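Local coordinates for protein cruciferin (Brassica napus, PDB 3KGL) that probably serves as a seed storage protein, a nutrient reservoir of the 11S globulin family laid down as an oligomer in rapeseed, at residues V69-G74 / P172-S177; F87-V92 / F259-P264; Q216-N221 / L242-D247; F223-L228 / T238-Q243; I408-G413 / E446-H451. All coordinates share one frame; numbering follows the deposited sequence.

Contact 1 of 5, residues V69-G74 / P172-S177; sequences VAKGEG and PLVIVS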
# COMPACT_ATOMS: atom_id res chain seq x y z
N VAL A 69 -18.49 16.19 -13.77
CA VAL A 69 -19.72 16.96 -13.85
C VAL A 69 -20.52 16.38 -15.00
O VAL A 69 -20.09 16.43 -16.15
CB VAL A 69 -19.46 18.46 -14.09
CG1 VAL A 69 -18.87 19.12 -12.85
CG2 VAL A 69 -18.52 18.63 -15.23
N ALA A 70 -21.67 15.79 -14.68
CA ALA A 70 -22.42 15.00 -15.65
C ALA A 70 -23.49 15.84 -16.32
O ALA A 70 -23.72 15.71 -17.52
CB ALA A 70 -23.04 13.80 -14.99
N LYS A 71 -24.14 16.68 -15.52
CA LYS A 71 -25.17 17.59 -16.01
C LYS A 71 -24.98 18.94 -15.33
O LYS A 71 -24.88 19.01 -14.11
CB LYS A 71 -26.59 17.08 -15.69
CG LYS A 71 -26.78 15.57 -15.72
CD LYS A 71 -28.25 15.15 -15.91
CE LYS A 71 -28.61 15.11 -17.40
NZ LYS A 71 -27.49 14.57 -18.25
N GLY A 72 -24.93 20.00 -16.11
CA GLY A 72 -25.06 21.31 -15.51
C GLY A 72 -23.82 22.14 -15.61
O GLY A 72 -22.91 21.85 -16.39
N GLU A 73 -23.78 23.19 -14.79
CA GLU A 73 -22.74 24.20 -14.87
C GLU A 73 -22.73 24.90 -13.52
O GLU A 73 -23.76 24.98 -12.86
CB GLU A 73 -23.08 25.18 -16.00
CG GLU A 73 -21.88 25.78 -16.73
CD GLU A 73 -22.24 26.30 -18.13
OE1 GLU A 73 -21.47 27.10 -18.70
OE2 GLU A 73 -23.30 25.89 -18.67
N GLY A 74 -21.57 25.40 -13.10
CA GLY A 74 -21.49 26.13 -11.85
C GLY A 74 -20.10 26.58 -11.42
O GLY A 74 -19.18 26.68 -12.23
N PRO A 172 -30.41 21.79 -12.98
CA PRO A 172 -29.66 21.16 -11.89
C PRO A 172 -28.21 20.84 -12.27
O PRO A 172 -27.92 20.40 -13.39
CB PRO A 172 -30.43 19.86 -11.64
CG PRO A 172 -31.79 20.11 -12.19
CD PRO A 172 -31.59 21.01 -13.36
N LEU A 173 -27.31 21.08 -11.33
CA LEU A 173 -25.91 20.73 -11.50
C LEU A 173 -25.65 19.37 -10.88
O LEU A 173 -25.93 19.15 -9.70
CB LEU A 173 -25.03 21.78 -10.82
CG LEU A 173 -23.57 21.41 -10.59
CD1 LEU A 173 -22.81 21.36 -11.90
CD2 LEU A 173 -22.98 22.42 -9.64
N VAL A 174 -25.12 18.45 -11.68
CA VAL A 174 -24.91 17.08 -11.21
C VAL A 174 -23.44 16.74 -11.23
O VAL A 174 -22.85 16.58 -12.29
CB VAL A 174 -25.68 16.05 -12.07
CG1 VAL A 174 -25.23 14.66 -11.71
CG2 VAL A 174 -27.17 16.17 -11.85
N ILE A 175 -22.84 16.62 -10.05
CA ILE A 175 -21.49 16.11 -9.97
C ILE A 175 -21.55 14.64 -9.52
O ILE A 175 -22.36 14.27 -8.66
CB ILE A 175 -20.54 16.95 -9.04
CG1 ILE A 175 -20.47 18.41 -9.48
CG2 ILE A 175 -19.13 16.40 -9.09
CD1 ILE A 175 -21.31 19.35 -8.65
N VAL A 176 -20.70 13.82 -10.13
CA VAL A 176 -20.55 12.42 -9.80
C VAL A 176 -19.09 12.17 -9.37
O VAL A 176 -18.17 12.72 -9.98
CB VAL A 176 -20.98 11.58 -11.01
CG1 VAL A 176 -19.93 10.55 -11.39
CG2 VAL A 176 -22.34 10.95 -10.74
N SER A 177 -18.88 11.38 -8.31
CA SER A 177 -17.56 11.27 -7.65
C SER A 177 -17.18 9.84 -7.25
O SER A 177 -18.00 9.13 -6.68
CB SER A 177 -17.50 12.12 -6.38
OG SER A 177 -17.51 13.52 -6.63
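Ala-70 N and Lys-71 N both turn to the carbonyl O of Val-174, which makes a classic beta bulge in an antiparallel strand pair. The bond from Ala-70 N to Val-174 O is 2.8 Å long and nearly straight, with 161° at the hydrogen. The bond from Lys-71 N to the same oxygen is weak, at 3.5 Å. Val-174 N donates in return to Lys-71 O. Val-69 and Ile-175 are a non-hydrogen-bonded pair, Lys-71 and Val-174 a hydrogen-bonded pair, and the register slips by one residue between them.

The tight part is mostly apolar. Val-69 and Ile-175 lie side by side and point the same way, with Val-69 CG1 3.8 Å from Ile-175 CG1. Leu-173 has its CG anti to the backbone N (chi1 165°), and its CD1 reaches Glu-73 N at 3.6 Å. Gly-72 has a positive phi of 114°, and a side chain there would run into Leu-173 and Pro-172. On the other face Lys-71 CG packs 3.8 Å from Val-174 CB.

The loose side begins where these side chains end. The Lys-71 chain bends at chi3 and chi4 and leads away, and its NZ makes a long, weak ion pair with Asp-352. Glu-73 points away. Both it and Pro-172 are exposed.

Both segments belong to the first cupin domain. Strand 173-180 lies between strands 65-71 and 43-50, with backbone bonds from Leu-173 to Ile-50 and from Ile-175 to Tyr-48. Strand 346-352 of the second cupin domain touches Ala-70 and Val-176. Beyond Gly-72, Gly-74 bonds to Ile-149 of strand 141-150.

Contact 2 of 5, residues F87-V92 / F259-P264; sequences FQDSSV and FSVIRP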
# COMPACT_ATOMS: atom_id res chain seq x y z
N PHE A 87 -8.03 34.95 -6.24
CA PHE A 87 -9.15 35.84 -6.58
C PHE A 87 -9.43 36.92 -5.54
O PHE A 87 -8.95 36.86 -4.40
CB PHE A 87 -10.42 35.02 -6.88
CG PHE A 87 -10.48 34.51 -8.29
CD1 PHE A 87 -11.37 35.05 -9.20
CD2 PHE A 87 -9.64 33.49 -8.72
CE1 PHE A 87 -11.43 34.59 -10.52
CE2 PHE A 87 -9.69 33.03 -10.03
CZ PHE A 87 -10.59 33.58 -10.93
N GLN A 88 -10.21 37.92 -5.97
CA GLN A 88 -10.55 39.09 -5.16
C GLN A 88 -12.01 39.49 -5.40
O GLN A 88 -12.50 39.42 -6.53
CB GLN A 88 -9.58 40.24 -5.48
CG GLN A 88 -9.87 41.57 -4.79
CD GLN A 88 -10.59 42.56 -5.69
OE1 GLN A 88 -10.83 43.71 -5.30
NE2 GLN A 88 -10.93 42.13 -6.90
N ASP A 89 -12.71 39.89 -4.34
CA ASP A 89 -14.14 40.19 -4.41
C ASP A 89 -14.52 41.65 -4.12
O ASP A 89 -14.33 42.13 -3.00
CB ASP A 89 -14.92 39.30 -3.44
CG ASP A 89 -15.52 38.11 -4.12
OD1 ASP A 89 -15.98 37.18 -3.41
OD2 ASP A 89 -15.54 38.10 -5.37
N SER A 90 -15.07 42.33 -5.12
CA SER A 90 -15.60 43.67 -4.90
C SER A 90 -16.56 43.66 -3.71
O SER A 90 -17.39 42.76 -3.59
CB SER A 90 -16.33 44.19 -6.14
OG SER A 90 -15.43 44.46 -7.21
N SER A 91 -16.42 44.64 -2.83
CA SER A 91 -17.41 44.88 -1.80
C SER A 91 -18.48 45.80 -2.39
O SER A 91 -18.16 46.87 -2.92
CB SER A 91 -16.78 45.49 -0.54
OG SER A 91 -16.09 46.70 -0.83
N VAL A 92 -19.73 45.37 -2.31
CA VAL A 92 -20.83 46.10 -2.93
C VAL A 92 -20.87 47.60 -2.58
O VAL A 92 -20.41 48.42 -3.37
CB VAL A 92 -22.18 45.40 -2.62
CG1 VAL A 92 -22.27 44.07 -3.37
CG2 VAL A 92 -22.35 45.18 -1.13
N PHE A 259 -24.30 36.28 -3.97
CA PHE A 259 -23.15 35.38 -4.08
C PHE A 259 -22.13 35.92 -5.10
O PHE A 259 -21.64 35.18 -5.95
CB PHE A 259 -23.62 33.97 -4.46
CG PHE A 259 -22.67 32.86 -4.05
CD1 PHE A 259 -22.66 32.38 -2.76
CD2 PHE A 259 -21.81 32.29 -4.98
CE1 PHE A 259 -21.81 31.37 -2.39
CE2 PHE A 259 -20.96 31.28 -4.61
CZ PHE A 259 -20.95 30.82 -3.32
N SER A 260 -21.84 37.22 -5.01
CA SER A 260 -20.80 37.85 -5.81
C SER A 260 -19.41 37.36 -5.38
O SER A 260 -18.74 38.00 -4.56
CB SER A 260 -20.91 39.38 -5.69
OG SER A 260 -21.48 39.76 -4.44
N VAL A 261 -18.99 36.23 -5.94
CA VAL A 261 -17.76 35.51 -5.55
C VAL A 261 -16.58 35.70 -6.52
O VAL A 261 -15.44 35.38 -6.19
CB VAL A 261 -18.04 34.00 -5.37
CG1 VAL A 261 -16.75 33.24 -5.19
CG2 VAL A 261 -18.96 33.77 -4.19
N ILE A 262 -16.88 36.17 -7.73
CA ILE A 262 -15.88 36.70 -8.65
C ILE A 262 -16.47 37.94 -9.31
O ILE A 262 -17.46 37.84 -10.03
CB ILE A 262 -15.53 35.73 -9.80
CG1 ILE A 262 -15.55 34.27 -9.33
CG2 ILE A 262 -14.21 36.14 -10.44
CD1 ILE A 262 -15.62 33.26 -10.47
N ARG A 263 -15.88 39.11 -9.08
CA ARG A 263 -16.50 40.33 -9.58
C ARG A 263 -16.03 40.74 -10.99
O ARG A 263 -16.74 40.49 -11.97
CB ARG A 263 -16.39 41.45 -8.55
CG ARG A 263 -16.95 41.05 -7.19
CD ARG A 263 -18.44 40.77 -7.26
NE ARG A 263 -19.23 42.00 -7.29
CZ ARG A 263 -19.83 42.49 -8.37
NH1 ARG A 263 -19.74 41.83 -9.52
NH2 ARG A 263 -20.52 43.62 -8.30
N PRO A 264 -14.86 41.38 -11.10
CA PRO A 264 -14.32 41.46 -12.47
C PRO A 264 -13.03 40.65 -12.58
O PRO A 264 -12.07 40.94 -11.86
CB PRO A 264 -14.00 42.96 -12.63
CG PRO A 264 -14.30 43.60 -11.26
CD PRO A 264 -14.31 42.47 -10.28
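The carboxylate of Asp-89 faces two backbone carbonyls, those of Ser-260 and Val-261, although all are acceptors; the modelled spacing is doubtful in detail. The contact joins strand 87-89 of the first cupin domain to the irregular chain that follows strand 252-254, where Ser-260 is the centre of an inverse gamma turn. Ile-262 N also comes near Asp-89 OD2, but the angle is poor for a hydrogen bond. What grips the carboxylate lies elsewhere: OD1 is bonded to His-143 NE2. Glu-424 of the second subunit brings a like charge close to it.

Apolar groups border the polar centre. Ile-262 sends its CG2 to the edge of the Phe-87 ring, near the ring plane, though the modelled spacing is too short to trust. Val-261 and Ile-262 both pack on Val-146 of strand 141-150. The chain before them is held by Phe-259, which stacks with Tyr-166 and packs on Val-425 of the second subunit.

At the outer end the aliphatic part of Arg-263 lies against Ser-90. Its CG is anti to the carbonyl carbon (chi1 -54°), which brings it beside Ser-90 CB. Its NE stays 5.7 Å from Asp-89 OD2, so the opposite charges do not meet. Beyond it, Pro-264 CD lies 3.8 Å from Ser-90 OG.

Contact 3 of 5, residues Q216-N221 / L242-D247; sequences QKNILN and LQNQQD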
# COMPACT_ATOMS: atom_id res chain seq x y z
N GLN A 216 -25.00 13.97 12.28
CA GLN A 216 -23.64 14.28 11.93
C GLN A 216 -23.51 15.77 11.84
O GLN A 216 -24.05 16.40 10.93
CB GLN A 216 -23.23 13.65 10.60
CG GLN A 216 -21.74 13.69 10.35
CD GLN A 216 -21.40 13.27 8.96
OE1 GLN A 216 -22.22 13.37 8.06
NE2 GLN A 216 -20.19 12.79 8.77
N LYS A 217 -22.76 16.31 12.78
CA LYS A 217 -22.51 17.73 12.86
C LYS A 217 -21.22 18.08 12.11
O LYS A 217 -20.42 17.20 11.79
CB LYS A 217 -22.44 18.13 14.32
CG LYS A 217 -23.35 17.28 15.22
CD LYS A 217 -22.76 15.90 15.45
CE LYS A 217 -23.46 15.14 16.54
NZ LYS A 217 -24.92 15.09 16.30
N ASN A 218 -21.02 19.36 11.82
CA ASN A 218 -19.76 19.83 11.26
C ASN A 218 -18.64 19.71 12.27
O ASN A 218 -18.87 19.42 13.45
CB ASN A 218 -19.86 21.28 10.77
CG ASN A 218 -20.15 22.27 11.88
OD1 ASN A 218 -19.53 22.21 12.95
ND2 ASN A 218 -21.10 23.18 11.64
N ILE A 219 -17.42 19.94 11.80
CA ILE A 219 -16.24 19.81 12.65
C ILE A 219 -16.29 20.77 13.83
O ILE A 219 -16.03 20.36 14.97
CB ILE A 219 -14.98 20.06 11.85
CG1 ILE A 219 -14.72 18.89 10.92
CG2 ILE A 219 -13.81 20.26 12.77
CD1 ILE A 219 -13.62 19.19 9.94
N LEU A 220 -16.65 22.02 13.55
CA LEU A 220 -16.77 23.07 14.58
C LEU A 220 -17.68 22.69 15.75
O LEU A 220 -17.41 23.07 16.88
CB LEU A 220 -17.23 24.38 13.96
CG LEU A 220 -16.16 25.24 13.28
CD1 LEU A 220 -14.86 24.50 13.06
CD2 LEU A 220 -16.67 25.81 11.96
N ASN A 221 -18.74 21.94 15.50
CA ASN A 221 -19.64 21.50 16.56
C ASN A 221 -18.95 20.71 17.68
O ASN A 221 -19.47 20.60 18.79
CB ASN A 221 -20.77 20.65 15.97
CG ASN A 221 -21.73 20.15 17.04
OD1 ASN A 221 -21.70 18.97 17.41
ND2 ASN A 221 -22.58 21.05 17.54
N LEU A 242 -21.49 29.18 14.73
CA LEU A 242 -20.64 28.46 13.80
C LEU A 242 -20.92 26.98 13.85
O LEU A 242 -20.81 26.29 12.85
CB LEU A 242 -19.18 28.72 14.14
CG LEU A 242 -18.78 30.17 13.91
CD1 LEU A 242 -17.27 30.29 13.96
CD2 LEU A 242 -19.31 30.62 12.55
N GLN A 243 -21.30 26.48 15.03
CA GLN A 243 -21.53 25.06 15.23
C GLN A 243 -22.82 24.49 14.61
O GLN A 243 -23.16 23.32 14.83
CB GLN A 243 -21.54 24.77 16.72
CG GLN A 243 -20.32 25.24 17.46
CD GLN A 243 -20.37 24.81 18.90
OE1 GLN A 243 -21.23 25.27 19.67
NE2 GLN A 243 -19.48 23.91 19.28
N ASN A 244 -23.52 25.31 13.84
CA ASN A 244 -24.80 24.94 13.26
C ASN A 244 -25.53 23.82 14.00
O ASN A 244 -25.98 22.85 13.39
CB ASN A 244 -24.61 24.54 11.81
CG ASN A 244 -24.65 25.71 10.89
OD1 ASN A 244 -25.29 26.74 11.17
ND2 ASN A 244 -23.97 25.57 9.76
N GLN A 245 -25.66 23.96 15.31
CA GLN A 245 -26.37 22.93 16.06
C GLN A 245 -27.85 22.98 15.74
O GLN A 245 -28.48 24.03 15.84
CB GLN A 245 -26.13 23.05 17.57
CG GLN A 245 -25.94 24.48 18.06
CD GLN A 245 -25.27 24.52 19.42
OE1 GLN A 245 -25.20 25.58 20.06
NE2 GLN A 245 -24.76 23.38 19.87
N GLN A 246 -28.38 21.83 15.33
CA GLN A 246 -29.81 21.69 15.08
C GLN A 246 -30.25 22.21 13.70
O GLN A 246 -31.40 22.07 13.32
CB GLN A 246 -30.66 22.33 16.20
CG GLN A 246 -30.07 22.31 17.63
CD GLN A 246 -29.53 20.95 18.07
OE1 GLN A 246 -29.93 19.90 17.56
NE2 GLN A 246 -28.61 20.97 19.04
N ASP A 247 -29.33 22.82 12.95
CA ASP A 247 -29.61 23.28 11.60
C ASP A 247 -30.08 22.11 10.73
O ASP A 247 -29.37 21.11 10.57
CB ASP A 247 -28.38 23.95 10.99
CG ASP A 247 -28.61 24.46 9.57
OD1 ASP A 247 -29.75 24.37 9.08
OD2 ASP A 247 -27.64 24.95 8.95
O HOH W 1 -22.96 21.00 13.16
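The side-chain amide of Gln-243 holds Leu-220 O almost exactly in its own plane, at the NE2 end. The bond from Gln-243 NE2 to Leu-220 O is 3.3 Å long, and the donor is tilted 26° from the carbonyl plane of Leu-220. The amide of Asn-221 crosses the Gln-243 side chain at about a right angle. The two amide planes are 40° apart, and Asn-221 ND2 lies 3.9 Å from Gln-243 CB.

The third amide is that of Asn-218. Its CG stands between the backbone N and the carbonyl carbon (chi1 64°). OD1 turns back to its own segment and accepts from Asn-221 N at 2.7 Å. ND2 gives a weak bond to Leu-242 O at 3.3 Å and a further one to Ala-198 O. A water ties the backbones together: it accepts from Asn-218 N and donates to Gln-243 O, each at 2.9 Å. Asn-244 ND2 reaches Ala-198 O and also Gly-429 O of the second subunit.

A leucine in place of Gln-243 would probably leave Leu-220 O without its NE2 donor and weaken the tie between the segments.

The bond from Asn-221 N to Asn-218 OD1 is an Asx motif at the entry to a short 3-10 segment. It stands where the chain enters the pair of helices 225-232 and 236-242, which the segment 242-247 then leaves.

Contact 4 of 5, residues F223-L228 / T238-Q243; sequences FTPEVL and TAQQLQ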
# COMPACT_ATOMS: atom_id res chain seq x y z
N PHE A 223 -16.05 21.20 19.13
CA PHE A 223 -15.25 21.97 20.07
C PHE A 223 -16.20 22.78 20.93
O PHE A 223 -17.25 23.20 20.48
CB PHE A 223 -14.31 22.91 19.34
CG PHE A 223 -13.25 22.22 18.52
CD1 PHE A 223 -12.16 21.63 19.12
CD2 PHE A 223 -13.33 22.21 17.14
CE1 PHE A 223 -11.18 21.03 18.36
CE2 PHE A 223 -12.36 21.60 16.38
CZ PHE A 223 -11.28 21.01 17.00
N THR A 224 -15.82 23.00 22.18
CA THR A 224 -16.61 23.88 23.02
C THR A 224 -16.61 25.27 22.41
O THR A 224 -15.62 25.72 21.85
CB THR A 224 -16.06 23.93 24.45
OG1 THR A 224 -14.69 24.35 24.43
CG2 THR A 224 -16.16 22.55 25.08
N PRO A 225 -17.75 25.95 22.51
CA PRO A 225 -17.87 27.30 21.97
C PRO A 225 -16.77 28.24 22.48
O PRO A 225 -16.38 29.17 21.77
CB PRO A 225 -19.24 27.75 22.49
CG PRO A 225 -20.00 26.49 22.69
CD PRO A 225 -19.00 25.47 23.11
N GLU A 226 -16.27 27.99 23.69
CA GLU A 226 -15.25 28.85 24.29
C GLU A 226 -13.90 28.76 23.60
O GLU A 226 -13.32 29.77 23.23
CB GLU A 226 -15.10 28.55 25.78
CG GLU A 226 -15.87 27.32 26.25
CD GLU A 226 -17.34 27.62 26.53
OE1 GLU A 226 -17.67 28.82 26.72
OE2 GLU A 226 -18.15 26.66 26.58
N VAL A 227 -13.39 27.54 23.42
CA VAL A 227 -12.11 27.34 22.75
C VAL A 227 -12.20 27.90 21.32
O VAL A 227 -11.25 28.52 20.81
CB VAL A 227 -11.68 25.83 22.78
CG1 VAL A 227 -12.79 24.94 22.26
CG2 VAL A 227 -10.41 25.59 21.98
N LEU A 228 -13.35 27.70 20.69
CA LEU A 228 -13.58 28.15 19.33
C LEU A 228 -13.47 29.65 19.29
O LEU A 228 -12.89 30.21 18.37
CB LEU A 228 -14.97 27.73 18.87
CG LEU A 228 -15.14 27.08 17.50
CD1 LEU A 228 -14.10 26.00 17.26
CD2 LEU A 228 -16.51 26.49 17.45
N THR A 238 -21.17 34.13 19.05
CA THR A 238 -20.98 33.93 17.62
C THR A 238 -20.35 32.56 17.34
O THR A 238 -20.62 31.94 16.31
CB THR A 238 -20.09 35.04 17.02
OG1 THR A 238 -20.56 36.31 17.49
CG2 THR A 238 -20.11 35.02 15.49
N ALA A 239 -19.50 32.10 18.25
CA ALA A 239 -18.86 30.80 18.10
C ALA A 239 -19.90 29.69 18.17
O ALA A 239 -19.79 28.70 17.45
CB ALA A 239 -17.75 30.58 19.13
N GLN A 240 -20.91 29.87 19.02
CA GLN A 240 -22.05 28.95 19.05
C GLN A 240 -22.68 28.81 17.67
O GLN A 240 -22.97 27.71 17.22
CB GLN A 240 -23.12 29.44 20.04
CG GLN A 240 -23.08 28.78 21.41
CD GLN A 240 -23.41 29.76 22.53
OE1 GLN A 240 -23.71 30.93 22.29
NE2 GLN A 240 -23.33 29.29 23.77
N GLN A 241 -22.87 29.93 16.99
CA GLN A 241 -23.55 29.92 15.70
C GLN A 241 -22.81 29.12 14.66
O GLN A 241 -23.42 28.48 13.81
CB GLN A 241 -23.74 31.34 15.19
CG GLN A 241 -24.64 32.16 16.09
CD GLN A 241 -25.35 33.23 15.32
OE1 GLN A 241 -25.09 34.42 15.50
NE2 GLN A 241 -26.23 32.81 14.41
N LEU A 242 -21.49 29.18 14.73
CA LEU A 242 -20.64 28.46 13.80
C LEU A 242 -20.92 26.98 13.85
O LEU A 242 -20.81 26.29 12.85
CB LEU A 242 -19.18 28.72 14.14
CG LEU A 242 -18.78 30.17 13.91
CD1 LEU A 242 -17.27 30.29 13.96
CD2 LEU A 242 -19.31 30.62 12.55
N GLN A 243 -21.30 26.48 15.03
CA GLN A 243 -21.53 25.06 15.23
C GLN A 243 -22.82 24.49 14.61
O GLN A 243 -23.16 23.32 14.83
CB GLN A 243 -21.54 24.77 16.72
CG GLN A 243 -20.32 25.24 17.46
CD GLN A 243 -20.37 24.81 18.90
OE1 GLN A 243 -21.23 25.27 19.67
NE2 GLN A 243 -19.48 23.91 19.28
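Pro-225 and Leu-228 pack against Ala-239, Gln-240 and Gln-243. Pro-225 opens its helix, right after Thr-224 at the N-cap position. Its ring meets two glutamines. Pro-225 CG lies 3.5 Å from Gln-243 OE1 and 4.0 Å from Gln-240 CG. The ring and the Gln-243 side chain cross at about a right angle.

Gln-243 has its CG anti to the carbonyl carbon (chi1 -55°), and CD carries straight on from there (chi2 -175°). The extended chain runs past Leu-228, whose CD2 is 4.0 Å from Gln-243 CG. Its OE1 is turned to Pro-225 and its NE2 to the carbonyl of Phe-223. Gln-243 NE2 comes close to Phe-223 O, but the angle is too poor for a hydrogen bond. Gln-240 behaves otherwise. Its chain bends at chi2, and the atom that meets the proline ring is CG.

Leu-228 and Ala-239 point toward each other's segment, with Leu-228 CB 4.0 Å from Ala-239 CB. The methyl of Ala-239 also faces Pro-225 O. An alanine at Gln-243 would probably open a gap beside Pro-225 CG and Leu-228 CD2, since CG and the amide beyond it fill that place.

The two helices, 225-232 and 236-242, follow each other in the chain, and Ile-234 between them touches Ala-239 and Leu-242. Leu-228 also packs on Leu-220 in the loop before them. The second subunit lies alongside: its Gln-358 bonds to Thr-224 N, and its Tyr-430 packs on Leu-242, so the helix pair lies at the subunit interface.

Contact 5 of 5, residues I408-G413 / E446-H451; sequences INTLAG and ETTLTH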
# COMPACT_ATOMS: atom_id res chain seq x y z
N ILE A 408 -5.45 -0.59 -20.88
CA ILE A 408 -6.50 -1.43 -21.46
C ILE A 408 -5.89 -2.47 -22.42
O ILE A 408 -4.99 -2.15 -23.20
CB ILE A 408 -7.55 -0.58 -22.20
CG1 ILE A 408 -7.79 0.74 -21.49
CG2 ILE A 408 -8.87 -1.32 -22.33
CD1 ILE A 408 -9.08 1.42 -21.89
N ASN A 409 -6.36 -3.71 -22.34
CA ASN A 409 -5.98 -4.78 -23.25
C ASN A 409 -7.19 -5.28 -24.01
O ASN A 409 -8.19 -5.67 -23.41
CB ASN A 409 -5.32 -5.93 -22.48
CG ASN A 409 -3.88 -5.62 -22.08
OD1 ASN A 409 -3.27 -4.70 -22.62
ND2 ASN A 409 -3.34 -6.38 -21.13
N THR A 410 -7.13 -5.26 -25.33
CA THR A 410 -8.28 -5.68 -26.13
C THR A 410 -8.19 -7.19 -26.42
O THR A 410 -7.10 -7.75 -26.45
CB THR A 410 -8.38 -4.86 -27.45
OG1 THR A 410 -7.17 -4.98 -28.20
CG2 THR A 410 -8.59 -3.40 -27.15
N LEU A 411 -9.34 -7.84 -26.63
CA LEU A 411 -9.34 -9.23 -27.06
C LEU A 411 -9.52 -9.33 -28.56
O LEU A 411 -9.16 -10.33 -29.16
CB LEU A 411 -10.45 -10.02 -26.38
CG LEU A 411 -10.37 -10.22 -24.87
CD1 LEU A 411 -11.73 -10.64 -24.36
CD2 LEU A 411 -9.32 -11.25 -24.51
N ALA A 412 -10.09 -8.29 -29.16
CA ALA A 412 -10.30 -8.29 -30.61
C ALA A 412 -9.85 -6.99 -31.25
O ALA A 412 -10.09 -5.91 -30.71
CB ALA A 412 -11.77 -8.55 -30.93
N GLY A 413 -9.18 -7.09 -32.39
CA GLY A 413 -8.81 -5.91 -33.14
C GLY A 413 -7.33 -5.79 -33.43
O GLY A 413 -6.58 -6.73 -33.24
N GLU A 446 -10.16 -2.47 -36.82
CA GLU A 446 -10.36 -1.39 -35.86
C GLU A 446 -9.73 -1.75 -34.51
O GLU A 446 -9.62 -2.93 -34.15
CB GLU A 446 -11.84 -1.02 -35.70
CG GLU A 446 -12.80 -2.19 -35.73
CD GLU A 446 -13.53 -2.28 -37.05
OE1 GLU A 446 -13.87 -1.22 -37.61
OE2 GLU A 446 -13.78 -3.42 -37.51
N THR A 447 -9.31 -0.72 -33.76
CA THR A 447 -8.55 -0.93 -32.54
C THR A 447 -9.43 -1.10 -31.31
O THR A 447 -9.26 -2.05 -30.52
CB THR A 447 -7.59 0.25 -32.32
OG1 THR A 447 -6.37 -0.00 -33.02
CG2 THR A 447 -7.29 0.45 -30.84
N THR A 448 -10.37 -0.17 -31.17
CA THR A 448 -11.20 -0.08 -29.98
C THR A 448 -12.69 0.08 -30.32
O THR A 448 -13.52 -0.71 -29.86
CB THR A 448 -10.72 1.10 -29.09
OG1 THR A 448 -9.55 0.70 -28.36
CG2 THR A 448 -11.80 1.52 -28.12
N LEU A 449 -13.01 1.08 -31.14
CA LEU A 449 -14.39 1.33 -31.60
C LEU A 449 -14.72 0.62 -32.91
O LEU A 449 -13.84 0.41 -33.74
CB LEU A 449 -14.63 2.83 -31.79
CG LEU A 449 -15.19 3.64 -30.63
CD1 LEU A 449 -15.73 4.96 -31.14
CD2 LEU A 449 -16.29 2.85 -29.96
N THR A 450 -15.99 0.27 -33.09
CA THR A 450 -16.44 -0.31 -34.36
C THR A 450 -17.97 -0.24 -34.53
O THR A 450 -18.70 0.01 -33.58
CB THR A 450 -15.95 -1.75 -34.51
OG1 THR A 450 -16.35 -2.25 -35.80
CG2 THR A 450 -16.52 -2.62 -33.43
N HIS A 451 -18.44 -0.47 -35.76
CA HIS A 451 -19.89 -0.54 -36.00
C HIS A 451 -20.36 -1.99 -35.97
O HIS A 451 -19.60 -2.90 -36.29
CB HIS A 451 -20.25 0.10 -37.35
CG HIS A 451 -21.69 0.50 -37.46
ND1 HIS A 451 -22.16 1.73 -37.04
CD2 HIS A 451 -22.77 -0.18 -37.92
CE1 HIS A 451 -23.46 1.80 -37.25
NE2 HIS A 451 -23.86 0.65 -37.78
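Thr-410 turns its methyl, not its hydroxyl, to the opposite segment: Thr-410 CG2 lies 3.7 Å from Thr-447 O. The torsion explains the choice. OG1 stands between the backbone N and the carbonyl carbon (chi1 57°), and CG2 is anti to the carbonyl carbon. The hydroxyl is used within its own neighbourhood, in a hydrogen bond with Thr-415 OG1.

Thr-410 points toward the other segment, while Thr-447 and Thr-448 point away from it. The threonines therefore do not interlock. The methyl of Thr-410 meets backbone, and Thr-448 OG1 is only at its margin, 4.4 Å from Thr-410 CG2.

The second meeting is of main chain with main chain. Gly-413 CA sits against Glu-446 O. Gly-413 has a positive phi of 124°. A side chain there would run into Glu-446 O, and at these backbone angles would also press on the carbonyl of Ala-412, so the position suits glycine alone. The carboxylate of Glu-446 is engaged elsewhere: OE2 forms a salt bridge with Lys-233 of the third subunit. Leu-411 and Ala-412 pack on Phe-223 and Phe-232 of that same subunit.

The contact is small and lacks direct hydrogen bonds between its segments. They are held together by a third element. Strands 408-410 and 449-451 both pair antiparallel with strand 334-341, a common partner in one of the sheets of the second cupin domain. The joint thus belongs to the second cupin beta-barrel, on a side that meets the third subunit.

In the fold
Contacts 3 and 4 form one unit. Their centres are about 9 Å apart, they share Leu-242 and Gln-243, and Leu-220 O touches Leu-228 CD2 at 3.6 Å. Both lie within the length of chain that contact 2 spans, about 27 and 28 Å from it between centres, and all three touch the second subunit. Contact 1 is buried in the first cupin domain, where it meets a strand of the second. It lies about 23 Å from contact 2 between centres, and strands 73-79 and 87-89 link the two in the same sheet. Contact 5 belongs to the second cupin domain and touches the third subunit. Its centre is about 59 Å from that of contact 4, on the opposite side of the chain's centre.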